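PDB 5WJS: oxidoreductase, short chain dehydrogenase/reductase family from Burkholderia thailandensis, which probably catalyses an NADH-dependent oxidation or reduction, as a nucleotide-binding member of the short-chain dehydrogenase/reductase family whose substrate is not established. Local coordinates for residues 219-224 / 247-252. Sequence-based numbering, arbitrary orientation.
Sequences VMTDKQ and LLPGDL. With NAI (1,4-dihydronicotinamide adenine dinucleotide), chain C; EDO (1,2-ethanediol), chain H.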
ATOM      1  N   VAL A 219     -15.765   0.735  -7.226  1.00 37.30           N
ATOM      2  CA  VAL A 219     -15.214  -0.322  -8.065  1.00 36.57           C
ATOM      3  C   VAL A 219     -16.285  -0.799  -9.031  1.00 34.66           C
ATOM      4  O   VAL A 219     -17.417  -1.087  -8.625  1.00 36.51           O
ATOM      5  CB  VAL A 219     -14.698  -1.485  -7.206  1.00 34.22           C
ATOM      6  CG1 VAL A 219     -14.065  -2.553  -8.091  1.00 39.29           C
ATOM      7  CG2 VAL A 219     -13.723  -0.970  -6.169  1.00 28.06           C
ATOM      8  N   MET A 220     -15.922  -0.907 -10.309  1.00 41.13           N
ATOM      9  CA  MET A 220     -16.854  -1.365 -11.337  1.00 44.96           C
ATOM     10  C   MET A 220     -16.933  -2.890 -11.290  1.00 49.67           C
ATOM     11  O   MET A 220     -16.352  -3.609 -12.105  1.00 53.55           O
ATOM     12  CB  MET A 220     -16.435  -0.856 -12.710  1.00 49.57           C
ATOM     13  CG  MET A 220     -16.389   0.667 -12.824  1.00 50.36           C
ATOM     14  SD  MET A 220     -17.968   1.512 -12.525  1.00 51.72           S
ATOM     15  CE  MET A 220     -17.826   1.988 -10.799  1.00 46.87           C
ATOM     16  N   THR A 221     -17.655  -3.386 -10.290  1.00 50.87           N
ATOM     17  CA  THR A 221     -18.095  -4.770 -10.287  1.00 49.46           C
ATOM     18  C   THR A 221     -19.280  -4.917 -11.234  1.00 47.42           C
ATOM     19  O   THR A 221     -19.861  -3.929 -11.687  1.00 52.29           O
ATOM     20  CB  THR A 221     -18.499  -5.214  -8.877  1.00 49.92           C
ATOM     21  OG1 THR A 221     -19.727  -4.570  -8.516  1.00 52.74           O
ATOM     22  CG2 THR A 221     -17.416  -4.851  -7.846  1.00 36.74           C
ATOM     23  N   ASP A 222     -19.649  -6.167 -11.529  1.00 48.59           N
ATOM     24  CA  ASP A 222     -20.833  -6.410 -12.352  1.00 56.11           C
ATOM     25  C   ASP A 222     -22.074  -5.774 -11.731  1.00 61.93           C
ATOM     26  O   ASP A 222     -22.874  -5.128 -12.423  1.00 58.81           O
ATOM     27  CB  ASP A 222     -21.047  -7.914 -12.547  1.00 66.51           C
ATOM     28  CG  ASP A 222     -20.152  -8.504 -13.622  1.00 75.35           C
ATOM     29  OD1 ASP A 222     -19.285  -7.779 -14.148  1.00 79.49           O
ATOM     30  OD2 ASP A 222     -20.322  -9.699 -13.947  1.00 84.27           O
ATOM     31  N   LYS A 223     -22.245  -5.946 -10.416  1.00 64.25           N
ATOM     32  CA  LYS A 223     -23.418  -5.416  -9.728  1.00 64.98           C
ATOM     33  C   LYS A 223     -23.457  -3.892  -9.786  1.00 62.61           C
ATOM     34  O   LYS A 223     -24.537  -3.296  -9.888  1.00 59.95           O
ATOM     35  CB  LYS A 223     -23.423  -5.908  -8.277  1.00 59.94           C
ATOM     36  CG  LYS A 223     -24.589  -5.428  -7.423  1.00 60.70           C
ATOM     37  CD  LYS A 223     -24.459  -5.966  -6.000  1.00 67.16           C
ATOM     38  CE  LYS A 223     -25.175  -5.083  -4.988  1.00 73.36           C
ATOM     39  NZ  LYS A 223     -24.273  -4.663  -3.866  1.00 72.31           N
ATOM     40  N   GLN A 224     -22.289  -3.241  -9.725  1.00 53.70           N
ATOM     41  CA  GLN A 224     -22.266  -1.783  -9.740  1.00 52.69           C
ATOM     42  C   GLN A 224     -22.651  -1.241 -11.112  1.00 57.38           C
ATOM     43  O   GLN A 224     -23.408  -0.267 -11.206  1.00 64.02           O
ATOM     44  CB  GLN A 224     -20.887  -1.268  -9.301  1.00 51.32           C
ATOM     45  CG  GLN A 224     -20.573  -1.490  -7.820  1.00 51.55           C
ATOM     46  CD  GLN A 224     -21.655  -0.958  -6.884  1.00 61.24           C
ATOM     47  OE1 GLN A 224     -22.011   0.225  -6.925  1.00 63.76           O
ATOM     48  NE2 GLN A 224     -22.179  -1.836  -6.030  1.00 59.57           N
ATOM     49  N   LEU A 247     -11.997   2.200 -11.920  1.00 35.59           N
ATOM     50  CA  LEU A 247     -11.465   1.348 -10.869  1.00 30.96           C
ATOM     51  C   LEU A 247     -12.061  -0.048 -11.026  1.00 39.60           C
ATOM     52  O   LEU A 247     -13.285  -0.203 -11.102  1.00 36.93           O
ATOM     53  CB  LEU A 247     -11.795   1.934  -9.496  1.00 29.36           C
ATOM     54  CG  LEU A 247     -11.133   1.323  -8.259  1.00 38.65           C
ATOM     55  CD1 LEU A 247      -9.614   1.507  -8.298  1.00 26.14           C
ATOM     56  CD2 LEU A 247     -11.732   1.931  -6.966  1.00 29.37           C
ATOM     57  N   LEU A 248     -11.198  -1.055 -11.109  1.00 36.26           N
ATOM     58  CA  LEU A 248     -11.596  -2.430 -11.357  1.00 36.48           C
ATOM     59  C   LEU A 248     -11.349  -3.305 -10.131  1.00 34.73           C
ATOM     60  O   LEU A 248     -10.543  -2.960  -9.256  1.00 32.95           O
ATOM     61  CB  LEU A 248     -10.835  -3.002 -12.564  1.00 40.08           C
ATOM     62  CG  LEU A 248     -11.083  -2.271 -13.882  1.00 47.05           C
ATOM     63  CD1 LEU A 248     -10.126  -2.768 -14.946  1.00 50.68           C
ATOM     64  CD2 LEU A 248     -12.526  -2.459 -14.334  1.00 51.79           C
ATOM     65  N   PRO A 249     -12.047  -4.443 -10.026  1.00 33.48           N
ATOM     66  CA  PRO A 249     -11.792  -5.351  -8.896  1.00 32.46           C
ATOM     67  C   PRO A 249     -10.325  -5.737  -8.757  1.00 34.12           C
ATOM     68  O   PRO A 249      -9.804  -5.771  -7.634  1.00 29.60           O
ATOM     69  CB  PRO A 249     -12.685  -6.558  -9.222  1.00 40.09           C
ATOM     70  CG  PRO A 249     -13.800  -5.998 -10.034  1.00 38.76           C
ATOM     71  CD  PRO A 249     -13.158  -4.915 -10.875  1.00 35.32           C
ATOM     72  N   GLY A 250      -9.634  -5.975  -9.879  1.00 31.43           N
ATOM     73  CA  GLY A 250      -8.237  -6.370  -9.825  1.00 32.95           C
ATOM     74  C   GLY A 250      -7.327  -5.337  -9.180  1.00 33.12           C
ATOM     75  O   GLY A 250      -6.294  -5.693  -8.607  1.00 34.53           O
ATOM     76  N   ASP A 251      -7.678  -4.051  -9.280  1.00 31.18           N
ATOM     77  CA  ASP A 251      -6.908  -3.024  -8.581  1.00 26.36           C
ATOM     78  C   ASP A 251      -6.895  -3.295  -7.087  1.00 31.30           C
ATOM     79  O   ASP A 251      -5.856  -3.167  -6.425  1.00 28.36           O
ATOM     80  CB  ASP A 251      -7.490  -1.637  -8.864  1.00 26.37           C
ATOM     81  CG  ASP A 251      -7.304  -1.209 -10.305  1.00 34.43           C
ATOM     82  OD1 ASP A 251      -6.142  -1.141 -10.752  1.00 28.87           O
ATOM     83  OD2 ASP A 251      -8.315  -0.946 -10.995  1.00 35.61           O
ATOM     84  N   LEU A 252      -8.051  -3.677  -6.541  1.00 30.59           N
ATOM     85  CA  LEU A 252      -8.139  -3.986  -5.120  1.00 30.04           C
ATOM     86  C   LEU A 252      -7.486  -5.320  -4.808  1.00 31.73           C
ATOM     87  O   LEU A 252      -6.851  -5.468  -3.760  1.00 28.41           O
ATOM     88  CB  LEU A 252      -9.602  -4.006  -4.672  1.00 32.08           C
ATOM     89  CG  LEU A 252     -10.174  -2.680  -4.167  1.00 24.78           C
ATOM     90  CD1 LEU A 252      -9.400  -2.224  -2.924  1.00 27.35           C
ATOM     91  CD2 LEU A 252     -10.145  -1.610  -5.267  1.00 24.91           C
TER
HETATM   92  PA  NAI C 301     -21.256  -6.997  -3.116  1.00 35.73           P
HETATM   93  O1A NAI C 301     -22.523  -6.654  -2.372  1.00 36.88           O
HETATM   94  O2A NAI C 301     -21.361  -6.795  -4.627  1.00 39.34           O
HETATM   95  O5B NAI C 301     -20.863  -8.584  -2.847  1.00 40.36           O
HETATM   96  C5B NAI C 301     -20.781  -9.028  -1.508  1.00 34.50           C
HETATM   97  C4B NAI C 301     -20.513 -10.586  -1.597  1.00 42.57           C
HETATM   98  O4B NAI C 301     -20.659 -11.081  -0.128  1.00 36.45           O
HETATM   99  C3B NAI C 301     -21.419 -11.146  -2.287  1.00 41.07           C
HETATM  100  O3B NAI C 301     -20.938 -12.296  -3.077  1.00 30.79           O
HETATM  101  C2B NAI C 301     -22.534 -11.698  -1.174  1.00 43.02           C
HETATM  102  O2B NAI C 301     -23.195 -12.844  -1.750  1.00 36.98           O
HETATM  103  C1B NAI C 301     -21.896 -11.981  -0.096  1.00 35.14           C
HETATM  104  N9A NAI C 301     -22.784 -11.527   0.998  1.00 37.29           N
HETATM  105  C8A NAI C 301     -23.529 -10.465   1.301  1.00 34.11           C
HETATM  106  N7A NAI C 301     -24.143 -10.731   2.468  1.00 34.49           N
HETATM  107  C5A NAI C 301     -23.778 -11.961   2.856  1.00 33.47           C
HETATM  108  C6A NAI C 301     -24.161 -12.692   3.958  1.00 26.29           C
HETATM  109  N6A NAI C 301     -24.993 -12.629   5.204  1.00 33.75           N
HETATM  110  N1A NAI C 301     -23.666 -13.908   4.160  1.00 30.78           N
HETATM  111  C2A NAI C 301     -22.801 -14.453   3.255  1.00 22.42           C
HETATM  112  N3A NAI C 301     -22.434 -13.727   2.141  1.00 30.84           N
HETATM  113  C4A NAI C 301     -22.939 -12.485   1.953  1.00 32.45           C
HETATM  114  O3  NAI C 301     -20.006  -6.128  -2.466  1.00 41.46           O
HETATM  115  PN  NAI C 301     -18.740  -5.579  -3.316  1.00 39.94           P
HETATM  116  O1N NAI C 301     -18.110  -6.679  -4.132  1.00 35.25           O
HETATM  117  O2N NAI C 301     -19.145  -4.458  -4.182  1.00 42.73           O
HETATM  118  O5D NAI C 301     -17.616  -4.954  -2.205  1.00 39.76           O
HETATM  119  C5D NAI C 301     -16.799  -5.853  -1.472  1.00 31.87           C
HETATM  120  C4D NAI C 301     -16.201  -5.065  -0.261  1.00 38.56           C
HETATM  121  O4D NAI C 301     -15.741  -3.890  -0.659  1.00 34.20           O
HETATM  122  C3D NAI C 301     -17.335  -4.764   0.693  1.00 36.75           C
HETATM  123  O3D NAI C 301     -16.903  -4.978   1.973  1.00 30.46           O
HETATM  124  C2D NAI C 301     -17.674  -3.279   0.437  1.00 38.40           C
HETATM  125  O2D NAI C 301     -18.305  -2.629   1.631  1.00 37.12           O
HETATM  126  C1D NAI C 301     -16.527  -2.751   0.125  1.00 35.95           C
HETATM  127  N1N NAI C 301     -16.693  -1.587  -0.768  1.00 45.05           N
HETATM  128  C2N NAI C 301     -16.929  -1.793  -2.193  1.00 41.26           C
HETATM  129  C3N NAI C 301     -17.223  -0.574  -3.109  1.00 47.98           C
HETATM  130  C7N NAI C 301     -17.575  -0.836  -4.596  1.00 40.93           C
HETATM  131  O7N NAI C 301     -17.768   0.076  -5.325  1.00 44.48           O
HETATM  132  N7N NAI C 301     -17.668  -2.234  -5.094  1.00 41.86           N
HETATM  133  C4N NAI C 301     -17.054   0.874  -2.605  1.00 43.98           C
HETATM  134  C5N NAI C 301     -16.395   0.960  -1.192  1.00 44.84           C
HETATM  135  C6N NAI C 301     -16.628  -0.225  -0.233  1.00 43.09           C
HETATM  136  C1  EDO H 306     -21.268   1.639  -3.887  1.00 74.90           C
HETATM  137  O1  EDO H 306     -22.406   2.071  -4.649  1.00 72.98           O
HETATM  138  C2  EDO H 306     -21.468   1.966  -2.408  1.00 73.80           C
HETATM  139  O2  EDO H 306     -20.682   1.082  -1.594  1.00 71.31           O
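A chi1 of -177° swings CG1 of V219 away from its own N and leaves CG2 beside that N, and the two methyls divide between the partners in 247-252. CG1 lies over the backbone joining L248 to P249, 3.4 Å from P249 N, and also touches the proline ring at CD. CG2 meets two leucine methyls, CD2 of L247 at 3.6 Å and CD2 of L252 at 3.7 Å, each leucine crossing the valine at a slant. One backbone hydrogen bond joins the segments: M220 N donates to L247 O over 2.8 Å, almost straight at 178°. M220 is also the centre of an inverse gamma turn, closed by a weak bond from T221 N to V219 O. The turn leads into helix 222-227, where OG1 of T221, the N-cap residue, accepts from Q224 N at 3.1 Å. In 247-252, L248 N donates to OD2 of D251, on the oxygen's anti lone pair. The same oxygen forms a salt bridge to R265 of the second subunit, while OD1 of D251 pairs with R254, so D251 is tied to the dimer interface. I49 of helix 48-59, itself an NADH-binding residue, packs on V219, T221 and L252. V219 thus has two roles: its methyls pack on 247-252, and its N donates to O7N of the nicotinamide amide at 2.8 Å. Further along, K223 NZ reaches O1A of the pyrophosphate at 3.0 Å, where its charge probably helps to balance that of the phosphate. In this Rossmann-fold enzyme the segment after strand 209-216 therefore contributes one bond to the carboxamide and one to the pyrophosphate, and its apolar and backbone ties to 247-252 are consistent with a fixed position for the V219 N-H that donates to the carboxamide oxygen.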